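Local coordinates for protein UDP-4-amino-4,6-dideoxy-N-acetyl-beta-L-altrosamine transaminase (Helicobacter pylori, PDB 2FNU) that transfers an amino group from glutamate to a UDP-linked 4-keto sugar, using pyridoxal phosphate, in the second step of pseudaminic acid biosynthesis for flagellin modification, at residues P81-L92 against H315-Y325. Numbering follows the deposited sequence.
Sequences PISFVATANMLL and HYKPIYQYQLY. With UD1 (uridine-diphosphate-N-acetylglucosamine), chain F; PMP (4'-deoxy-4'-aminopyridoxal-5'-phosphate), chain E.
The ring of Tyr316 lies flat against the backbone that joins Ser83 to Phe84: Phe84 N sits 3.5 Å above the ring plane, over its centre, with Ser83 C nearer the rim. His315 CB packs on the opposite face. UD1 O3' lies at the edge, in the ring plane, and accepts a 2.8 Å hydrogen bond from Tyr316 OH; with both faces packed, the ring is probably held in this plane, and with it the hydroxyl. Phe84 CB touches Tyr316 CE2, which also lies at the edge of the Phe84 ring, near its plane; Phe84 CG is anti to the backbone N (chi1 -173°), which turns the ring against the sugar, with UD1 O5' above one face and Val85 CG1 on the other. Ser83, Phe84, Thr87, His315 and Tyr316 form part of the wall of the active site in the pyridoxal-phosphate aminotransferase fold of the DegT/DnrJ/EryC1 family. Here the loop after strand 76-79, leading into helix 86-93, meets the loop that enters helix 323-328. Beside the pocket, Ile319 N donates to Pro81 O at 3.0 Å, and one water donates to both Ser83 O and Lys317 O. Ile319 CD1 reaches Ser83 O and Phe84 O, while its CG2 touches Ala88 CB at 3.9 Å and sits over the centre of one face of the Tyr325 ring. Farther along helix 86-93, Tyr325 OH lies 3.3 Å from Ala88 CB, and Leu92 CD1 packs against Leu324 CD2 at 3.7 Å. The second subunit closes in here, its Lys223 resting on Leu324.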
ATOM      1  N   PRO B  81     -23.472   8.670   1.910  1.00 12.14           N
ATOM      2  CA  PRO B  81     -23.477   7.420   2.663  1.00 12.82           C
ATOM      3  C   PRO B  81     -23.490   6.189   1.754  1.00 12.27           C
ATOM      4  O   PRO B  81     -23.325   5.087   2.251  1.00 12.64           O
ATOM      5  CB  PRO B  81     -24.793   7.505   3.451  1.00 14.25           C
ATOM      6  CG  PRO B  81     -25.716   8.271   2.554  1.00 13.76           C
ATOM      7  CD  PRO B  81     -24.810   9.293   1.849  1.00 13.63           C
ATOM      8  N   ILE B  82     -23.729   6.388   0.455  1.00 11.48           N
ATOM      9  CA  ILE B  82     -23.748   5.272  -0.512  1.00 11.99           C
ATOM     10  C   ILE B  82     -22.422   5.252  -1.253  1.00 12.12           C
ATOM     11  O   ILE B  82     -22.284   5.767  -2.370  1.00 12.04           O
ATOM     12  CB  ILE B  82     -24.983   5.327  -1.465  1.00 12.96           C
ATOM     13  CG1 ILE B  82     -26.282   5.284  -0.647  1.00 13.58           C
ATOM     14  CG2 ILE B  82     -24.985   4.148  -2.446  1.00 13.46           C
ATOM     15  CD1 ILE B  82     -26.417   4.033   0.277  1.00 15.08           C
ATOM     16  N   SER B  83     -21.430   4.688  -0.572  1.00 11.96           N
ATOM     17  CA  SER B  83     -20.108   4.471  -1.156  1.00 10.55           C
ATOM     18  C   SER B  83     -19.483   3.317  -0.441  1.00 12.17           C
ATOM     19  O   SER B  83     -20.020   2.852   0.580  1.00 12.61           O
ATOM     20  CB  SER B  83     -19.197   5.688  -0.994  1.00 11.38           C
ATOM     21  OG  SER B  83     -18.031   5.468  -1.780  1.00 12.27           O
ATOM     22  N   PHE B  84     -18.355   2.843  -0.960  1.00 10.69           N
ATOM     23  CA  PHE B  84     -17.585   1.879  -0.175  1.00 11.39           C
ATOM     24  C   PHE B  84     -17.041   2.564   1.076  1.00 10.55           C
ATOM     25  O   PHE B  84     -16.760   3.756   1.053  1.00 13.90           O
ATOM     26  CB  PHE B  84     -16.445   1.279  -0.993  1.00 12.30           C
ATOM     27  CG  PHE B  84     -15.733   0.162  -0.284  1.00 11.34           C
ATOM     28  CD1 PHE B  84     -16.414  -0.997   0.052  1.00 12.90           C
ATOM     29  CD2 PHE B  84     -14.412   0.308   0.111  1.00 13.07           C
ATOM     30  CE1 PHE B  84     -15.771  -2.031   0.748  1.00 14.89           C
ATOM     31  CE2 PHE B  84     -13.750  -0.722   0.804  1.00 13.01           C
ATOM     32  CZ  PHE B  84     -14.439  -1.883   1.126  1.00 14.12           C
ATOM     33  N   VAL B  85     -16.891   1.813   2.168  1.00 10.72           N
ATOM     34  CA  VAL B  85     -16.551   2.440   3.444  1.00 10.78           C
ATOM     35  C   VAL B  85     -15.248   3.255   3.405  1.00 10.98           C
ATOM     36  O   VAL B  85     -15.087   4.234   4.160  1.00 12.25           O
ATOM     37  CB  VAL B  85     -16.537   1.389   4.587  1.00 11.67           C
ATOM     38  CG1 VAL B  85     -15.295   0.474   4.479  1.00 12.03           C
ATOM     39  CG2 VAL B  85     -16.613   2.051   5.956  1.00 14.02           C
ATOM     40  N   ALA B  86     -14.322   2.877   2.528  1.00 11.59           N
ATOM     41  CA  ALA B  86     -13.032   3.577   2.452  1.00 11.26           C
ATOM     42  C   ALA B  86     -13.177   5.082   2.265  1.00 11.46           C
ATOM     43  O   ALA B  86     -12.352   5.842   2.761  1.00 11.61           O
ATOM     44  CB  ALA B  86     -12.172   3.003   1.317  1.00 11.98           C
ATOM     45  N   THR B  87     -14.201   5.517   1.518  1.00 11.78           N
ATOM     46  CA  THR B  87     -14.359   6.944   1.236  1.00 10.19           C
ATOM     47  C   THR B  87     -14.463   7.728   2.537  1.00 11.58           C
ATOM     48  O   THR B  87     -13.909   8.830   2.668  1.00 12.39           O
ATOM     49  CB  THR B  87     -15.613   7.174   0.386  1.00 10.66           C
ATOM     50  OG1 THR B  87     -15.575   6.325  -0.773  1.00 12.19           O
ATOM     51  CG2 THR B  87     -15.681   8.635  -0.088  1.00 12.95           C
ATOM     52  N   ALA B  88     -15.158   7.137   3.509  1.00 11.17           N
ATOM     53  CA  ALA B  88     -15.347   7.774   4.815  1.00 11.77           C
ATOM     54  C   ALA B  88     -14.278   7.374   5.836  1.00 11.94           C
ATOM     55  O   ALA B  88     -13.879   8.215   6.646  1.00 13.07           O
ATOM     56  CB  ALA B  88     -16.741   7.485   5.369  1.00 15.46           C
ATOM     57  N   ASN B  89     -13.815   6.117   5.816  1.00 11.36           N
ATOM     58  CA  ASN B  89     -12.771   5.717   6.774  1.00 11.55           C
ATOM     59  C   ASN B  89     -11.557   6.626   6.641  1.00 10.80           C
ATOM     60  O   ASN B  89     -10.906   6.958   7.635  1.00 12.61           O
ATOM     61  CB  ASN B  89     -12.276   4.280   6.543  1.00 13.60           C
ATOM     62  CG  ASN B  89     -13.182   3.194   7.147  1.00 12.41           C
ATOM     63  OD1 ASN B  89     -12.946   1.987   6.910  1.00 15.92           O
ATOM     64  ND2 ASN B  89     -14.180   3.581   7.909  1.00 10.19           N
ATOM     65  N   MET B  90     -11.216   7.018   5.412  1.00 10.34           N
ATOM     66  CA  MET B  90     -10.007   7.844   5.244  1.00 11.66           C
ATOM     67  C   MET B  90     -10.234   9.279   5.689  1.00 11.65           C
ATOM     68  O   MET B  90      -9.273   9.960   6.036  1.00 13.31           O
ATOM     69  CB  MET B  90      -9.453   7.759   3.819  1.00 11.37           C
ATOM     70  CG  MET B  90      -8.953   6.366   3.431  1.00 11.08           C
ATOM     71  SD  MET B  90      -7.650   5.759   4.560  1.00 12.49           S
ATOM     72  CE  MET B  90      -8.614   4.708   5.667  1.00 11.95           C
ATOM     73  N   LEU B  91     -11.497   9.705   5.751  1.00 11.15           N
ATOM     74  CA  LEU B  91     -11.825  10.981   6.394  1.00 12.27           C
ATOM     75  C   LEU B  91     -11.510  10.917   7.877  1.00 11.72           C
ATOM     76  O   LEU B  91     -10.853  11.813   8.431  1.00 13.34           O
ATOM     77  CB  LEU B  91     -13.294  11.363   6.145  1.00 13.39           C
ATOM     78  CG  LEU B  91     -13.650  11.729   4.696  1.00 12.36           C
ATOM     79  CD1 LEU B  91     -15.168  11.886   4.512  1.00 15.05           C
ATOM     80  CD2 LEU B  91     -12.939  13.015   4.208  1.00 12.35           C
ATOM     81  N   LEU B  92     -11.988   9.863   8.524  1.00 12.78           N
ATOM     82  CA  LEU B  92     -11.728   9.689   9.964  1.00 11.70           C
ATOM     83  C   LEU B  92     -10.229   9.668  10.229  1.00 14.08           C
ATOM     84  O   LEU B  92      -9.762  10.300  11.172  1.00 15.45           O
ATOM     85  CB  LEU B  92     -12.364   8.400  10.495  1.00 12.47           C
ATOM     86  CG  LEU B  92     -13.900   8.342  10.478  1.00 16.75           C
ATOM     87  CD1 LEU B  92     -14.379   7.026  11.074  1.00 16.47           C
ATOM     88  CD2 LEU B  92     -14.536   9.531  11.216  1.00 20.89           C
ATOM     89  N   HIS B 315     -24.450  -2.800  -3.571  1.00 13.04           N
ATOM     90  CA  HIS B 315     -23.618  -1.605  -3.341  1.00 11.77           C
ATOM     91  C   HIS B 315     -24.553  -0.427  -3.018  1.00 14.73           C
ATOM     92  O   HIS B 315     -25.247   0.038  -3.913  1.00 15.10           O
ATOM     93  CB  HIS B 315     -22.824  -1.310  -4.630  1.00 12.38           C
ATOM     94  CG  HIS B 315     -21.942  -2.440  -5.069  1.00 13.01           C
ATOM     95  ND1 HIS B 315     -22.340  -3.398  -5.984  1.00 12.20           N
ATOM     96  CD2 HIS B 315     -20.668  -2.750  -4.735  1.00 18.83           C
ATOM     97  CE1 HIS B 315     -21.355  -4.255  -6.175  1.00 14.58           C
ATOM     98  NE2 HIS B 315     -20.324  -3.881  -5.438  1.00 18.98           N
ATOM     99  N   TYR B 316     -24.620   0.084  -1.782  1.00 13.59           N
ATOM    100  CA  TYR B 316     -23.806  -0.255  -0.617  1.00 13.77           C
ATOM    101  C   TYR B 316     -24.660  -0.091   0.634  1.00 13.50           C
ATOM    102  O   TYR B 316     -25.611   0.703   0.650  1.00 14.01           O
ATOM    103  CB  TYR B 316     -22.654   0.751  -0.457  1.00 15.01           C
ATOM    104  CG  TYR B 316     -21.599   0.705  -1.520  1.00 13.89           C
ATOM    105  CD1 TYR B 316     -21.622   1.608  -2.583  1.00 15.87           C
ATOM    106  CD2 TYR B 316     -20.566  -0.237  -1.464  1.00 12.95           C
ATOM    107  CE1 TYR B 316     -20.632   1.577  -3.564  1.00 14.10           C
ATOM    108  CE2 TYR B 316     -19.563  -0.286  -2.452  1.00 13.30           C
ATOM    109  CZ  TYR B 316     -19.626   0.619  -3.498  1.00 14.00           C
ATOM    110  OH  TYR B 316     -18.647   0.575  -4.460  1.00 16.41           O
ATOM    111  N   LYS B 317     -24.290  -0.785   1.703  1.00 13.89           N
ATOM    112  CA  LYS B 317     -24.826  -0.475   3.033  1.00 15.37           C
ATOM    113  C   LYS B 317     -24.525   0.991   3.369  1.00 14.79           C
ATOM    114  O   LYS B 317     -23.395   1.431   3.223  1.00 14.13           O
ATOM    115  CB  LYS B 317     -24.186  -1.405   4.066  1.00 13.57           C
ATOM    116  CG  LYS B 317     -24.556  -1.184   5.520  1.00 16.79           C
ATOM    117  CD  LYS B 317     -24.007  -2.382   6.310  1.00 20.73           C
ATOM    118  CE  LYS B 317     -24.238  -2.301   7.794  1.00 25.17           C
ATOM    119  NZ  LYS B 317     -23.813  -3.613   8.399  1.00 24.08           N
ATOM    120  N   PRO B 318     -25.542   1.761   3.787  1.00 14.62           N
ATOM    121  CA  PRO B 318     -25.255   3.145   4.176  1.00 13.37           C
ATOM    122  C   PRO B 318     -24.147   3.181   5.218  1.00 13.88           C
ATOM    123  O   PRO B 318     -24.220   2.471   6.215  1.00 14.24           O
ATOM    124  CB  PRO B 318     -26.595   3.629   4.748  1.00 13.97           C
ATOM    125  CG  PRO B 318     -27.638   2.822   3.927  1.00 13.28           C
ATOM    126  CD  PRO B 318     -26.988   1.454   3.851  1.00 13.22           C
ATOM    127  N   ILE B 319     -23.123   4.002   4.991  1.00 12.22           N
ATOM    128  CA  ILE B 319     -21.921   3.964   5.826  1.00 12.58           C
ATOM    129  C   ILE B 319     -22.209   4.230   7.303  1.00 12.17           C
ATOM    130  O   ILE B 319     -21.584   3.636   8.193  1.00 13.66           O
ATOM    131  CB  ILE B 319     -20.836   4.928   5.277  1.00 12.64           C
ATOM    132  CG1 ILE B 319     -20.302   4.414   3.928  1.00 12.63           C
ATOM    133  CG2 ILE B 319     -19.702   5.125   6.268  1.00 12.91           C
ATOM    134  CD1 ILE B 319     -19.490   5.458   3.147  1.00 13.23           C
ATOM    135  N   TYR B 320     -23.176   5.102   7.560  1.00 11.30           N
ATOM    136  CA  TYR B 320     -23.495   5.473   8.963  1.00 11.75           C
ATOM    137  C   TYR B 320     -24.113   4.299   9.747  1.00 14.16           C
ATOM    138  O   TYR B 320     -24.267   4.401  10.962  1.00 16.09           O
ATOM    139  CB  TYR B 320     -24.408   6.709   9.009  1.00 15.53           C
ATOM    140  CG  TYR B 320     -25.716   6.521   8.249  1.00 14.04           C
ATOM    141  CD1 TYR B 320     -25.934   7.164   7.025  1.00 13.57           C
ATOM    142  CD2 TYR B 320     -26.717   5.680   8.738  1.00 13.44           C
ATOM    143  CE1 TYR B 320     -27.125   6.978   6.314  1.00 13.49           C
ATOM    144  CE2 TYR B 320     -27.918   5.480   8.022  1.00 15.69           C
ATOM    145  CZ  TYR B 320     -28.110   6.147   6.813  1.00 15.21           C
ATOM    146  OH  TYR B 320     -29.270   5.958   6.095  1.00 16.08           O
ATOM    147  N   GLN B 321     -24.487   3.219   9.056  1.00 13.31           N
ATOM    148  CA  GLN B 321     -25.013   2.012   9.710  1.00 14.10           C
ATOM    149  C   GLN B 321     -23.925   1.161  10.374  1.00 15.91           C
ATOM    150  O   GLN B 321     -24.240   0.304  11.222  1.00 16.14           O
ATOM    151  CB  GLN B 321     -25.766   1.113   8.710  1.00 14.41           C
ATOM    152  CG  GLN B 321     -27.137   1.582   8.228  1.00 18.12           C
ATOM    153  CD  GLN B 321     -27.940   0.449   7.523  1.00 22.53           C
ATOM    154  OE1 GLN B 321     -27.590  -0.746   7.608  1.00 28.10           O
ATOM    155  NE2 GLN B 321     -29.029   0.826   6.846  1.00 30.09           N
ATOM    156  N   TYR B 322     -22.669   1.333   9.948  1.00 14.36           N
ATOM    157  CA  TYR B 322     -21.591   0.523  10.515  1.00 14.97           C
ATOM    158  C   TYR B 322     -21.376   0.870  11.984  1.00 15.27           C
ATOM    159  O   TYR B 322     -21.518   2.028  12.380  1.00 15.32           O
ATOM    160  CB  TYR B 322     -20.295   0.740   9.737  1.00 14.82           C
ATOM    161  CG  TYR B 322     -20.254   0.055   8.390  1.00 13.91           C
ATOM    162  CD1 TYR B 322     -20.390  -1.339   8.275  1.00 15.59           C
ATOM    163  CD2 TYR B 322     -20.030   0.797   7.220  1.00 13.40           C
ATOM    164  CE1 TYR B 322     -20.325  -1.975   7.037  1.00 15.90           C
ATOM    165  CE2 TYR B 322     -19.972   0.172   5.967  1.00 12.91           C
ATOM    166  CZ  TYR B 322     -20.101  -1.218   5.890  1.00 15.31           C
ATOM    167  OH  TYR B 322     -20.052  -1.902   4.693  1.00 16.62           O
ATOM    168  N   GLN B 323     -21.004  -0.151  12.770  1.00 14.28           N
ATOM    169  CA  GLN B 323     -20.770  -0.011  14.217  1.00 16.69           C
ATOM    170  C   GLN B 323     -19.868   1.164  14.583  1.00 16.44           C
ATOM    171  O   GLN B 323     -20.159   1.932  15.513  1.00 17.11           O
ATOM    172  CB  GLN B 323     -20.188  -1.316  14.782  1.00 17.34           C
ATOM    173  CG  GLN B 323     -19.956  -1.264  16.303  1.00 20.16           C
ATOM    174  CD  GLN B 323     -19.422  -2.571  16.911  1.00 25.19           C
ATOM    175  OE1 GLN B 323     -19.054  -2.615  18.099  1.00 25.10           O
ATOM    176  NE2 GLN B 323     -19.378  -3.631  16.110  1.00 24.94           N
ATOM    177  N   LEU B 324     -18.773   1.322  13.846  1.00 15.04           N
ATOM    178  CA  LEU B 324     -17.863   2.418  14.110  1.00 14.35           C
ATOM    179  C   LEU B 324     -18.592   3.753  14.052  1.00 14.60           C
ATOM    180  O   LEU B 324     -18.390   4.606  14.909  1.00 15.82           O
ATOM    181  CB  LEU B 324     -16.701   2.409  13.117  1.00 16.85           C
ATOM    182  CG  LEU B 324     -15.715   3.584  13.176  1.00 22.96           C
ATOM    183  CD1 LEU B 324     -14.985   3.665  14.521  1.00 23.60           C
ATOM    184  CD2 LEU B 324     -14.736   3.460  12.033  1.00 22.55           C
ATOM    185  N   TYR B 325     -19.417   3.922  13.018  1.00 14.77           N
ATOM    186  CA  TYR B 325     -20.070   5.207  12.781  1.00 15.53           C
ATOM    187  C   TYR B 325     -21.215   5.421  13.770  1.00 16.10           C
ATOM    188  O   TYR B 325     -21.435   6.545  14.228  1.00 17.30           O
ATOM    189  CB  TYR B 325     -20.525   5.316  11.309  1.00 14.65           C
ATOM    190  CG  TYR B 325     -19.319   5.433  10.416  1.00 13.47           C
ATOM    191  CD1 TYR B 325     -18.608   4.296  10.010  1.00 14.19           C
ATOM    192  CD2 TYR B 325     -18.839   6.687  10.037  1.00 13.68           C
ATOM    193  CE1 TYR B 325     -17.448   4.408   9.235  1.00 12.87           C
ATOM    194  CE2 TYR B 325     -17.680   6.815   9.230  1.00 13.06           C
ATOM    195  CZ  TYR B 325     -16.997   5.665   8.851  1.00 12.78           C
ATOM    196  OH  TYR B 325     -15.843   5.784   8.084  1.00 14.98           O
TER
HETATM  197  C1' UD1 F 904     -15.140  -3.895  -2.068  1.00 33.73           C
HETATM  198  C2' UD1 F 904     -16.266  -3.093  -2.745  1.00 24.62           C
HETATM  199  C3' UD1 F 904     -15.873  -2.589  -4.130  1.00 27.42           C
HETATM  200  C4' UD1 F 904     -14.487  -1.930  -4.096  1.00 37.33           C
HETATM  201  C5' UD1 F 904     -13.408  -2.755  -3.371  1.00 41.11           C
HETATM  202  C6' UD1 F 904     -12.864  -3.893  -4.239  1.00 48.72           C
HETATM  203  C7' UD1 F 904     -18.463  -3.857  -1.922  1.00 34.59           C
HETATM  204  C8' UD1 F 904     -19.566  -4.876  -2.025  1.00 35.78           C
HETATM  205  N2' UD1 F 904     -17.475  -3.914  -2.821  1.00 29.11           N
HETATM  206  O1' UD1 F 904     -15.015  -5.185  -2.671  1.00 38.26           O
HETATM  207  O3' UD1 F 904     -16.838  -1.616  -4.594  1.00 22.23           O
HETATM  208  O5' UD1 F 904     -13.867  -3.221  -2.090  1.00 35.47           O
HETATM  209  O7' UD1 F 904     -18.489  -3.017  -1.054  1.00 25.14           O
HETATM  210  N1  UD1 F 904     -12.962 -10.855  -7.764  1.00 39.49           N
HETATM  211  C2  UD1 F 904     -12.248 -11.339  -8.878  1.00 41.53           C
HETATM  212  N3  UD1 F 904     -10.913 -11.204  -8.927  1.00 34.64           N
HETATM  213  C4  UD1 F 904     -10.226 -10.624  -7.932  1.00 39.50           C
HETATM  214  C5  UD1 F 904     -10.873 -10.124  -6.802  1.00 31.27           C
HETATM  215  C6  UD1 F 904     -12.254 -10.241  -6.704  1.00 34.35           C
HETATM  216  O2  UD1 F 904     -12.868 -11.892  -9.820  1.00 40.02           O
HETATM  217  O4  UD1 F 904      -8.989 -10.525  -8.025  1.00 37.16           O
HETATM  218  C1B UD1 F 904     -14.429 -11.031  -7.731  1.00 37.32           C
HETATM  219  C2B UD1 F 904     -14.714 -12.387  -7.101  1.00 38.41           C
HETATM  220  O2' UD1 F 904     -15.761 -13.033  -7.831  1.00 38.23           O
HETATM  221  C3B UD1 F 904     -15.168 -12.059  -5.696  1.00 38.49           C
HETATM  222  C4B UD1 F 904     -15.803 -10.694  -5.862  1.00 39.02           C
HETATM  223  O4B UD1 F 904     -15.074 -10.047  -6.912  1.00 32.49           O
HETATM  224  O3B UD1 F 904     -16.104 -13.005  -5.166  1.00 40.50           O
HETATM  225  C5B UD1 F 904     -15.688  -9.898  -4.579  1.00 37.19           C
HETATM  226  O5B UD1 F 904     -16.295  -8.632  -4.798  1.00 36.53           O
HETATM  227  PA  UD1 F 904     -16.739  -7.749  -3.522  1.00 39.17           P
HETATM  228  O1A UD1 F 904     -17.183  -6.384  -4.026  1.00 32.56           O
HETATM  229  O2A UD1 F 904     -17.690  -8.585  -2.681  1.00 30.63           O
HETATM  230  O3A UD1 F 904     -15.284  -7.667  -2.817  1.00 33.30           O
HETATM  231  PB  UD1 F 904     -14.851  -6.516  -1.766  1.00 33.67           P
HETATM  232  O1B UD1 F 904     -15.853  -6.460  -0.622  1.00 36.47           O
HETATM  233  O2B UD1 F 904     -13.366  -6.704  -1.490  1.00 32.40           O
HETATM  234  N1  PMP E 903     -13.975   4.189  -3.191  1.00 12.06           N
HETATM  235  C2  PMP E 903     -14.922   3.447  -3.848  1.00 11.92           C
HETATM  236  C2A PMP E 903     -16.158   4.147  -4.364  1.00 14.52           C
HETATM  237  C3  PMP E 903     -14.712   2.074  -4.031  1.00 14.41           C
HETATM  238  O3  PMP E 903     -15.626   1.321  -4.711  1.00 17.19           O
HETATM  239  C4  PMP E 903     -13.547   1.451  -3.523  1.00 12.32           C
HETATM  240  C4A PMP E 903     -13.335  -0.044  -3.629  1.00 18.26           C
HETATM  241  N4A PMP E 903     -14.575  -0.787  -3.559  1.00 23.43           N
HETATM  242  C5  PMP E 903     -12.571   2.246  -2.914  1.00 10.71           C
HETATM  243  C6  PMP E 903     -12.786   3.619  -2.815  1.00 14.69           C
HETATM  244  C5A PMP E 903     -11.276   1.657  -2.382  1.00 14.45           C
HETATM  245  O4P PMP E 903     -10.455   1.389  -3.504  1.00 12.94           O
HETATM  246  P   PMP E 903      -9.261   0.309  -3.382  1.00 12.08           P
HETATM  247  O1P PMP E 903      -9.926  -1.048  -3.390  1.00 15.04           O
HETATM  248  O2P PMP E 903      -8.448   0.499  -4.627  1.00 11.87           O
HETATM  249  O3P PMP E 903      -8.464   0.587  -2.137  1.00 11.88           O
HETATM  250  O   HOH W   1     -20.773   1.198   2.697  1.00 14.04           O
HETATM  251  O   HOH W   2     -18.778  -0.588   2.667  1.00 16.76           O